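PDB 3N89: defective in germ line development protein 3, isoform a from Caenorhabditis elegans, which probably acts in germline development through its four KH domains, which form a compact globular platform of a kind associated with RNA binding. Local coordinates for residues R29-E35 against L259-F265; P77-Q83 against T191-Y196; S320-N324 against L359-L364. All coordinates share one frame; numbering follows the deposited sequence.

Contact 1. Residues R29-E35 against L259-F265; sequences RVTLNME and LPISMCF
Strands 29-35 and 260-265 run antiparallel, their axes 4.7 Å apart at closest approach and at 159°, with Thr-31 facing Cys-264 and Asn-33 facing Ser-262 as hydrogen-bonded pairs. The pairing joins the first and fourth KH domains edge to edge, making one continuous antiparallel sheet from strands of both. Cys-264 N donates to Thr-31 O at 2.9 Å, and Thr-31 N returns a bond to Cys-264 O. Between the bonded pairs, Leu-32 and Met-263 send their side chains to the face covered by helices 90-102 and 325-335, where long apolar chains suit a buried interior. With Leu-32 CG anti to the backbone N (chi1 179°), CD1 reaches toward the partner strand, 3.8 Å from Ile-261 CG1. Val-30, branched at CB, touches with both methyls: CG2 meets Met-263 CG at 3.6 Å, while CG1 lies beside Phe-265 CB. Small and polar residues take the other, less buried face. Thr-31 OG1 bonds there to Thr-87 OG1 on the neighbouring strand, and Asn-33 reaches across to Ser-262, its ND2 donating a hydrogen bond to Ser-262 OG at 2.8 Å, with OG 11° out of the amide plane.

Contact 2. Residues P77-Q83 against T191-Y196; sequences PDPFAQQ and TLSTYY
Tyr-195 turns its ring over Pro-79 because CG stands anti to the backbone N (chi1 -170°), while Tyr-196, with CG anti to the carbonyl carbon (chi1 -55°), brings its OH within 2.8 Å of Pro-79 O, to which it gives a weak hydrogen bond. Pro-79 CB sits 3.5 Å from the centroid of the Tyr-195 ring and 17° off its normal, a CH-pi contact, and Pro-77 O lies at the ring's edge, near its plane. The rigid proline suits its place in the type I beta turn from Asp-78 to Ala-81. An Asx turn overlaps it: Phe-80 N donates to Asp-78 OD2 at 2.9 Å, from above the carboxylate plane, while OD1 of the same carboxylate forms a salt bridge with Arg-70. Ala-81 is small enough to bring CB within 3.6 Å of Ser-193 OG. A serine in place of Tyr-195 would probably leave Pro-79 without the aromatic face it packs on and open a gap beside the turn. The contact joins the loop leading into strand 83-87 of the first KH domain to the end of strand 186-193 in the third, where Thr-191 and Thr-194 pack on strand 236-242.

Contact 3. Residues S320-N324 against L359-L364; sequences SKEFN and LPANFL
At the corner where strand 311-321 of the fourth KH domain passes into a short 3-10 turn, Lys-321 and Phe-323 are covered by Leu-359, Phe-363 and Leu-364, which lie in or near a second 3-10 turn, 361-363, in the segment that follows helix 325-335. The fit is apolar, made chiefly by two leucines meeting the stem of a lysine and the ring of a phenylalanine. Leu-364 lays CD2 against the methylene chain of Lys-321, 3.4 Å from Lys-321 CG, so the long hydrocarbon part of the lysine serves as buried surface. Beyond it the chain bends at its last torsion (chi4 -57°), and NZ is hydrogen-bonded to the carbonyls of Gln-199 and Leu-258, which probably offsets part of the cost of burying it. Lys-321 CE also comes near the backbone of the covering turn, 3.5 Å from Phe-363 O. Phe-323 CG lies between the backbone N and the carbonyl carbon (chi1 85°), which turns the ring toward Leu-359, whose CD2 is 3.8 Å from Phe-323 CZ. The same ring makes an edge-to-face stack with His-356, while Leu-359 and Phe-363 pack on Leu-209 of helix 209-217, linking the covering segment to the third KH domain. Asn-324 closes its own turn: the backbone N bonds to Lys-321 O at 2.8 Å, and its amide, which also donates to Ser-290 O, reaches back to the strand end. There Asn-324 ND2 donates to Ser-320 OG at 3.2 Å, the hydroxyl lying 30° out of the amide plane, while Leu-364 CD1 lies 4.1 Å from Asn-324 ND2.

Overall arrangement
From the N terminus, strand 29-35 comes first and meets its partner only at 260-268; contact 1 closes a loop of 223 residues and so pairs the first KH domain with the fourth. Contact 2 falls wholly within that loop, tying 77-83 to the third KH domain at 191-196. The two meet where Glu-35 OE1 lies 2.7 Å from Gln-83 NE2, probably a hydrogen bond. Contact 3 opens only after contact 1 has closed; its shorter loop returns the C-terminal segment to the end of strand 311-321, the sheet neighbour of 260-268. Contacts 1 and 3 meet directly, Leu-259 O lying 2.8 Å from Glu-322 N, probably a hydrogen bond. Contacts 2 and 3 do not touch.

Contact 1. Residues R29-E35 against L259-F265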
loop_
_atom_site.group_PDB
_atom_site.type_symbol
_atom_site.label_atom_id
_atom_site.label_comp_id
_atom_site.label_asym_id
_atom_site.label_seq_id
_atom_site.Cartn_x
_atom_site.Cartn_y
_atom_site.Cartn_z
ATOM N N ARG A 29 17.474 12.826 3.425
ATOM C CA ARG A 29 16.558 13.266 2.383
ATOM C C ARG A 29 16.261 12.023 1.567
ATOM O O ARG A 29 17.089 11.582 0.771
ATOM C CB ARG A 29 17.228 14.318 1.504
ATOM C CG ARG A 29 17.766 15.510 2.275
ATOM C CD ARG A 29 16.655 16.265 2.971
ATOM N NE ARG A 29 15.669 16.756 2.019
ATOM C CZ ARG A 29 14.631 17.514 2.354
ATOM N NH1 ARG A 29 14.456 17.865 3.623
ATOM N NH2 ARG A 29 13.767 17.912 1.427
ATOM N N VAL A 30 15.075 11.458 1.749
ATOM C CA VAL A 30 14.749 10.230 1.045
ATOM C C VAL A 30 13.347 10.211 0.463
ATOM O O VAL A 30 12.503 11.018 0.836
ATOM C CB VAL A 30 14.881 9.017 2.001
ATOM C CG1 VAL A 30 16.186 9.095 2.776
ATOM C CG2 VAL A 30 13.709 8.988 2.964
ATOM N N THR A 31 13.117 9.268 -0.447
ATOM C CA THR A 31 11.812 9.075 -1.071
ATOM C C THR A 31 11.275 7.703 -0.656
ATOM O O THR A 31 12.003 6.707 -0.702
ATOM C CB THR A 31 11.899 9.085 -2.614
ATOM O OG1 THR A 31 12.228 10.403 -3.074
ATOM C CG2 THR A 31 10.565 8.656 -3.223
ATOM N N LEU A 32 10.017 7.649 -0.233
ATOM C CA LEU A 32 9.406 6.377 0.137
ATOM C C LEU A 32 8.462 5.966 -1.000
ATOM O O LEU A 32 7.810 6.813 -1.621
ATOM C CB LEU A 32 8.629 6.503 1.453
ATOM C CG LEU A 32 7.921 5.226 1.930
ATOM C CD1 LEU A 32 8.933 4.091 2.093
ATOM C CD2 LEU A 32 7.207 5.499 3.246
ATOM N N ASN A 33 8.402 4.668 -1.282
ATOM C CA ASN A 33 7.555 4.155 -2.354
ATOM C C ASN A 33 6.547 3.171 -1.808
ATOM O O ASN A 33 6.902 2.251 -1.076
ATOM C CB ASN A 33 8.397 3.452 -3.418
ATOM C CG ASN A 33 9.487 4.335 -3.975
ATOM O OD1 ASN A 33 9.212 5.386 -4.562
ATOM N ND2 ASN A 33 10.736 3.920 -3.794
ATOM N N MET A 34 5.285 3.366 -2.169
ATOM C CA MET A 34 4.231 2.482 -1.706
ATOM C C MET A 34 3.229 2.272 -2.824
ATOM O O MET A 34 3.207 3.019 -3.798
ATOM C CB MET A 34 3.530 3.079 -0.481
ATOM C CG MET A 34 4.387 3.140 0.776
ATOM S SD MET A 34 3.627 4.200 2.039
ATOM C CE MET A 34 2.162 3.213 2.458
ATOM N N GLU A 35 2.408 1.236 -2.683
ATOM C CA GLU A 35 1.394 0.925 -3.674
ATOM C C GLU A 35 0.020 1.355 -3.168
ATOM O O GLU A 35 -0.369 1.028 -2.042
ATOM C CB GLU A 35 1.408 -0.572 -3.978
ATOM C CG GLU A 35 2.220 -0.955 -5.213
ATOM C CD GLU A 35 3.691 -0.587 -5.115
ATOM O OE1 GLU A 35 4.409 -0.761 -6.123
ATOM O OE2 GLU A 35 4.141 -0.131 -4.041
ATOM N N LEU A 259 1.970 -5.882 0.368
ATOM C CA LEU A 259 2.400 -4.904 -0.625
ATOM C C LEU A 259 3.853 -4.525 -0.394
ATOM O O LEU A 259 4.253 -4.262 0.737
ATOM C CB LEU A 259 1.535 -3.644 -0.536
ATOM C CG LEU A 259 0.147 -3.712 -1.161
ATOM C CD1 LEU A 259 -0.612 -2.457 -0.815
ATOM C CD2 LEU A 259 0.272 -3.874 -2.679
ATOM N N PRO A 260 4.664 -4.487 -1.463
ATOM C CA PRO A 260 6.077 -4.129 -1.334
ATOM C C PRO A 260 6.254 -2.660 -0.974
ATOM O O PRO A 260 5.380 -1.839 -1.239
ATOM C CB PRO A 260 6.642 -4.463 -2.715
ATOM C CG PRO A 260 5.498 -4.156 -3.619
ATOM C CD PRO A 260 4.326 -4.775 -2.871
ATOM N N ILE A 261 7.400 -2.340 -0.383
ATOM C CA ILE A 261 7.700 -0.977 0.034
ATOM C C ILE A 261 9.205 -0.778 -0.118
ATOM O O ILE A 261 9.972 -1.733 0.001
ATOM C CB ILE A 261 7.288 -0.774 1.522
ATOM C CG1 ILE A 261 7.153 0.711 1.846
ATOM C CG2 ILE A 261 8.329 -1.410 2.456
ATOM C CD1 ILE A 261 6.435 0.953 3.157
ATOM N N SER A 262 9.634 0.451 -0.385
ATOM C CA SER A 262 11.059 0.717 -0.536
ATOM C C SER A 262 11.355 2.178 -0.295
ATOM O O SER A 262 10.493 3.033 -0.495
ATOM C CB SER A 262 11.538 0.337 -1.937
ATOM O OG SER A 262 11.049 1.255 -2.896
ATOM N N MET A 263 12.583 2.463 0.127
ATOM C CA MET A 263 12.995 3.831 0.401
ATOM C C MET A 263 14.330 4.110 -0.266
ATOM O O MET A 263 15.297 3.382 -0.046
ATOM C CB MET A 263 13.115 4.027 1.905
ATOM C CG MET A 263 13.325 5.451 2.326
ATOM S SD MET A 263 13.300 5.536 4.111
ATOM C CE MET A 263 14.918 4.898 4.488
ATOM N N CYS A 264 14.386 5.162 -1.074
ATOM C CA CYS A 264 15.616 5.511 -1.769
ATOM C C CYS A 264 16.314 6.742 -1.186
ATOM O O CYS A 264 15.703 7.559 -0.491
ATOM C CB CYS A 264 15.325 5.741 -3.256
ATOM S SG CYS A 264 14.478 4.359 -4.078
ATOM N N PHE A 265 17.607 6.851 -1.475
ATOM C CA PHE A 265 18.431 7.974 -1.032
ATOM C C PHE A 265 19.865 7.808 -1.510
ATOM O O PHE A 265 20.286 6.706 -1.872
ATOM C CB PHE A 265 18.430 8.115 0.496
ATOM C CG PHE A 265 18.970 6.916 1.225
ATOM C CD1 PHE A 265 18.182 5.784 1.412
ATOM C CD2 PHE A 265 20.261 6.918 1.738
ATOM C CE1 PHE A 265 18.674 4.673 2.105
ATOM C CE2 PHE A 265 20.764 5.810 2.434
ATOM C CZ PHE A 265 19.966 4.688 2.615
#

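Contact 2. Residues P77-Q83 against T191-Y196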
loop_
_atom_site.group_PDB
_atom_site.type_symbol
_atom_site.label_atom_id
_atom_site.label_comp_id
_atom_site.label_asym_id
_atom_site.label_seq_id
_atom_site.Cartn_x
_atom_site.Cartn_y
_atom_site.Cartn_z
ATOM N N PRO A 77 4.175 -6.180 -17.479
ATOM C CA PRO A 77 3.301 -5.184 -16.848
ATOM C C PRO A 77 4.116 -4.080 -16.177
ATOM O O PRO A 77 5.215 -4.323 -15.678
ATOM C CB PRO A 77 2.518 -6.005 -15.829
ATOM C CG PRO A 77 2.436 -7.352 -16.479
ATOM C CD PRO A 77 3.830 -7.543 -17.040
ATOM N N ASP A 78 3.571 -2.870 -16.173
ATOM C CA ASP A 78 4.238 -1.727 -15.566
ATOM C C ASP A 78 4.370 -1.946 -14.064
ATOM O O ASP A 78 3.373 -2.083 -13.356
ATOM C CB ASP A 78 3.429 -0.452 -15.834
ATOM C CG ASP A 78 4.084 0.797 -15.266
ATOM O OD1 ASP A 78 3.441 1.866 -15.326
ATOM O OD2 ASP A 78 5.231 0.723 -14.770
ATOM N N PRO A 79 5.605 -1.994 -13.555
ATOM C CA PRO A 79 5.792 -2.200 -12.118
ATOM C C PRO A 79 5.422 -0.976 -11.277
ATOM O O PRO A 79 5.343 -1.064 -10.048
ATOM C CB PRO A 79 7.279 -2.547 -12.014
ATOM C CG PRO A 79 7.879 -1.769 -13.145
ATOM C CD PRO A 79 6.896 -2.013 -14.264
ATOM N N PHE A 80 5.190 0.157 -11.941
ATOM C CA PHE A 80 4.845 1.395 -11.237
ATOM C C PHE A 80 3.411 1.863 -11.501
ATOM O O PHE A 80 3.055 2.997 -11.183
ATOM C CB PHE A 80 5.810 2.517 -11.633
ATOM C CG PHE A 80 7.260 2.170 -11.448
ATOM C CD1 PHE A 80 7.768 1.827 -10.191
ATOM C CD2 PHE A 80 8.129 2.217 -12.525
ATOM C CE1 PHE A 80 9.127 1.535 -10.026
ATOM C CE2 PHE A 80 9.482 1.928 -12.371
ATOM C CZ PHE A 80 9.984 1.589 -11.121
ATOM N N ALA A 81 2.593 0.992 -12.081
ATOM C CA ALA A 81 1.203 1.321 -12.390
ATOM C C ALA A 81 0.480 2.019 -11.238
ATOM O O ALA A 81 -0.294 2.950 -11.455
ATOM C CB ALA A 81 0.452 0.055 -12.772
ATOM N N GLN A 82 0.743 1.584 -10.013
ATOM C CA GLN A 82 0.070 2.161 -8.853
ATOM C C GLN A 82 1.009 2.569 -7.734
ATOM O O GLN A 82 0.637 2.513 -6.563
ATOM C CB GLN A 82 -0.954 1.162 -8.307
ATOM C CG GLN A 82 -2.000 0.762 -9.324
ATOM C CD GLN A 82 -3.079 -0.117 -8.747
ATOM O OE1 GLN A 82 -2.813 -1.227 -8.298
ATOM N NE2 GLN A 82 -4.314 0.376 -8.757
ATOM N N GLN A 83 2.217 2.994 -8.091
ATOM C CA GLN A 83 3.198 3.381 -7.094
ATOM C C GLN A 83 3.202 4.870 -6.817
ATOM O O GLN A 83 3.327 5.693 -7.730
ATOM C CB GLN A 83 4.588 2.945 -7.532
ATOM C CG GLN A 83 5.470 2.451 -6.396
ATOM C CD GLN A 83 6.732 1.789 -6.906
ATOM O OE1 GLN A 83 7.726 2.453 -7.199
ATOM N NE2 GLN A 83 6.689 0.469 -7.036
ATOM N N THR A 191 -7.309 -3.929 -6.147
ATOM C CA THR A 191 -6.586 -3.804 -7.402
ATOM C C THR A 191 -5.092 -3.809 -7.142
ATOM O O THR A 191 -4.531 -2.838 -6.622
ATOM C CB THR A 191 -6.914 -2.495 -8.130
ATOM O OG1 THR A 191 -6.764 -1.401 -7.214
ATOM C CG2 THR A 191 -8.318 -2.527 -8.691
ATOM N N LEU A 192 -4.450 -4.902 -7.514
ATOM C CA LEU A 192 -3.023 -5.032 -7.325
ATOM C C LEU A 192 -2.376 -4.794 -8.672
ATOM O O LEU A 192 -3.022 -4.967 -9.710
ATOM C CB LEU A 192 -2.682 -6.447 -6.847
ATOM C CG LEU A 192 -1.243 -6.665 -6.386
ATOM C CD1 LEU A 192 -1.042 -5.947 -5.056
ATOM C CD2 LEU A 192 -0.955 -8.162 -6.231
ATOM N N SER A 193 -1.117 -4.374 -8.668
ATOM C CA SER A 193 -0.406 -4.186 -9.925
ATOM C C SER A 193 0.032 -5.581 -10.352
ATOM O O SER A 193 0.793 -6.241 -9.643
ATOM C CB SER A 193 0.817 -3.294 -9.729
ATOM O OG SER A 193 0.439 -1.927 -9.721
ATOM N N THR A 194 -0.454 -6.040 -11.501
ATOM C CA THR A 194 -0.108 -7.374 -11.983
ATOM C C THR A 194 1.343 -7.753 -11.702
ATOM O O THR A 194 1.628 -8.853 -11.227
ATOM C CB THR A 194 -0.376 -7.496 -13.480
ATOM O OG1 THR A 194 0.238 -6.398 -14.156
ATOM C CG2 THR A 194 -1.872 -7.469 -13.748
ATOM N N TYR A 195 2.255 -6.830 -11.978
ATOM C CA TYR A 195 3.677 -7.065 -11.760
ATOM C C TYR A 195 3.978 -7.837 -10.488
ATOM O O TYR A 195 4.772 -8.780 -10.495
ATOM C CB TYR A 195 4.435 -5.735 -11.690
ATOM C CG TYR A 195 5.940 -5.890 -11.714
ATOM C CD1 TYR A 195 6.649 -5.720 -12.901
ATOM C CD2 TYR A 195 6.658 -6.206 -10.549
ATOM C CE1 TYR A 195 8.031 -5.857 -12.944
ATOM C CE2 TYR A 195 8.051 -6.349 -10.578
ATOM C CZ TYR A 195 8.725 -6.170 -11.788
ATOM O OH TYR A 195 10.094 -6.289 -11.863
ATOM N N TYR A 196 3.338 -7.431 -9.398
ATOM C CA TYR A 196 3.582 -8.037 -8.093
ATOM C C TYR A 196 2.795 -9.294 -7.762
ATOM O O TYR A 196 2.945 -9.857 -6.675
ATOM C CB TYR A 196 3.360 -6.985 -7.009
ATOM C CG TYR A 196 4.182 -5.735 -7.212
ATOM C CD1 TYR A 196 3.574 -4.526 -7.539
ATOM C CD2 TYR A 196 5.568 -5.759 -7.074
ATOM C CE1 TYR A 196 4.324 -3.366 -7.727
ATOM C CE2 TYR A 196 6.330 -4.606 -7.257
ATOM C CZ TYR A 196 5.696 -3.412 -7.582
ATOM O OH TYR A 196 6.434 -2.263 -7.746
#

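Contact 3. Residues S320-N324 against L359-L364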
loop_
_atom_site.group_PDB
_atom_site.type_symbol
_atom_site.label_atom_id
_atom_site.label_comp_id
_atom_site.label_asym_id
_atom_site.label_seq_id
_atom_site.Cartn_x
_atom_site.Cartn_y
_atom_site.Cartn_z
ATOM N N SER A 320 11.462 -4.306 1.102
ATOM C CA SER A 320 10.842 -5.230 2.037
ATOM C C SER A 320 9.340 -5.082 1.845
ATOM O O SER A 320 8.900 -4.226 1.078
ATOM C CB SER A 320 11.209 -4.862 3.472
ATOM O OG SER A 320 10.896 -5.915 4.371
ATOM N N LYS A 321 8.552 -5.912 2.523
ATOM C CA LYS A 321 7.099 -5.805 2.417
ATOM C C LYS A 321 6.619 -4.832 3.491
ATOM O O LYS A 321 7.185 -4.792 4.584
ATOM C CB LYS A 321 6.438 -7.175 2.581
ATOM C CG LYS A 321 6.708 -8.113 1.397
ATOM C CD LYS A 321 6.028 -9.458 1.556
ATOM C CE LYS A 321 6.199 -10.305 0.298
ATOM N NZ LYS A 321 5.674 -9.600 -0.926
ATOM N N GLU A 322 5.599 -4.037 3.165
ATOM C CA GLU A 322 5.058 -3.033 4.079
ATOM C C GLU A 322 5.020 -3.417 5.549
ATOM O O GLU A 322 5.632 -2.750 6.382
ATOM C CB GLU A 322 3.645 -2.610 3.653
ATOM C CG GLU A 322 3.539 -1.115 3.319
ATOM C CD GLU A 322 2.134 -0.572 3.445
ATOM O OE1 GLU A 322 1.200 -1.157 2.856
ATOM O OE2 GLU A 322 1.963 0.450 4.136
ATOM N N PHE A 323 4.302 -4.491 5.860
ATOM C CA PHE A 323 4.152 -4.942 7.240
ATOM C C PHE A 323 5.468 -4.983 8.003
ATOM O O PHE A 323 5.494 -4.804 9.217
ATOM C CB PHE A 323 3.489 -6.328 7.276
ATOM C CG PHE A 323 4.448 -7.467 7.109
ATOM C CD1 PHE A 323 5.047 -8.054 8.216
ATOM C CD2 PHE A 323 4.761 -7.951 5.844
ATOM C CE1 PHE A 323 5.944 -9.111 8.064
ATOM C CE2 PHE A 323 5.656 -9.004 5.685
ATOM C CZ PHE A 323 6.246 -9.582 6.799
ATOM N N ASN A 324 6.556 -5.205 7.278
ATOM C CA ASN A 324 7.881 -5.308 7.873
ATOM C C ASN A 324 8.617 -3.963 7.886
ATOM O O ASN A 324 9.834 -3.906 8.090
ATOM C CB ASN A 324 8.676 -6.362 7.098
ATOM C CG ASN A 324 9.853 -6.899 7.871
ATOM O OD1 ASN A 324 9.887 -6.839 9.098
ATOM N ND2 ASN A 324 10.819 -7.454 7.157
ATOM N N LEU A 359 4.867 -16.257 7.230
ATOM C CA LEU A 359 5.311 -15.929 5.875
ATOM C C LEU A 359 6.654 -16.569 5.517
ATOM O O LEU A 359 7.678 -16.276 6.134
ATOM C CB LEU A 359 5.431 -14.415 5.705
ATOM C CG LEU A 359 5.920 -13.979 4.321
ATOM C CD1 LEU A 359 4.756 -14.025 3.342
ATOM C CD2 LEU A 359 6.514 -12.573 4.395
ATOM N N PRO A 360 6.670 -17.446 4.501
ATOM C CA PRO A 360 7.914 -18.106 4.090
ATOM C C PRO A 360 8.991 -17.093 3.694
ATOM O O PRO A 360 8.727 -16.147 2.949
ATOM C CB PRO A 360 7.472 -18.972 2.912
ATOM C CG PRO A 360 6.045 -19.290 3.243
ATOM C CD PRO A 360 5.528 -17.949 3.721
ATOM N N ALA A 361 10.206 -17.311 4.193
ATOM C CA ALA A 361 11.346 -16.429 3.936
ATOM C C ALA A 361 11.534 -15.978 2.486
ATOM O O ALA A 361 11.730 -14.794 2.222
ATOM C CB ALA A 361 12.622 -17.095 4.435
ATOM N N ASN A 362 11.482 -16.918 1.551
ATOM C CA ASN A 362 11.660 -16.617 0.132
ATOM C C ASN A 362 10.909 -15.378 -0.377
ATOM O O ASN A 362 11.398 -14.665 -1.254
ATOM N N PHE A 363 9.727 -15.127 0.174
ATOM C CA PHE A 363 8.901 -13.995 -0.238
ATOM C C PHE A 363 9.531 -12.623 0.003
ATOM O O PHE A 363 9.244 -11.664 -0.720
ATOM C CB PHE A 363 7.540 -14.074 0.465
ATOM C CG PHE A 363 6.578 -15.032 -0.183
ATOM C CD1 PHE A 363 5.816 -14.631 -1.274
ATOM C CD2 PHE A 363 6.454 -16.340 0.279
ATOM C CE1 PHE A 363 4.941 -15.514 -1.902
ATOM C CE2 PHE A 363 5.580 -17.243 -0.338
ATOM C CZ PHE A 363 4.821 -16.827 -1.436
ATOM N N LEU A 364 10.393 -12.529 1.011
ATOM C CA LEU A 364 11.049 -11.267 1.340
ATOM C C LEU A 364 12.425 -11.139 0.684
ATOM O O LEU A 364 13.211 -10.251 1.027
ATOM C CB LEU A 364 11.180 -11.124 2.862
ATOM C CG LEU A 364 9.864 -10.954 3.628
ATOM C CD1 LEU A 364 10.125 -10.901 5.127
ATOM C CD2 LEU A 364 9.176 -9.680 3.165
#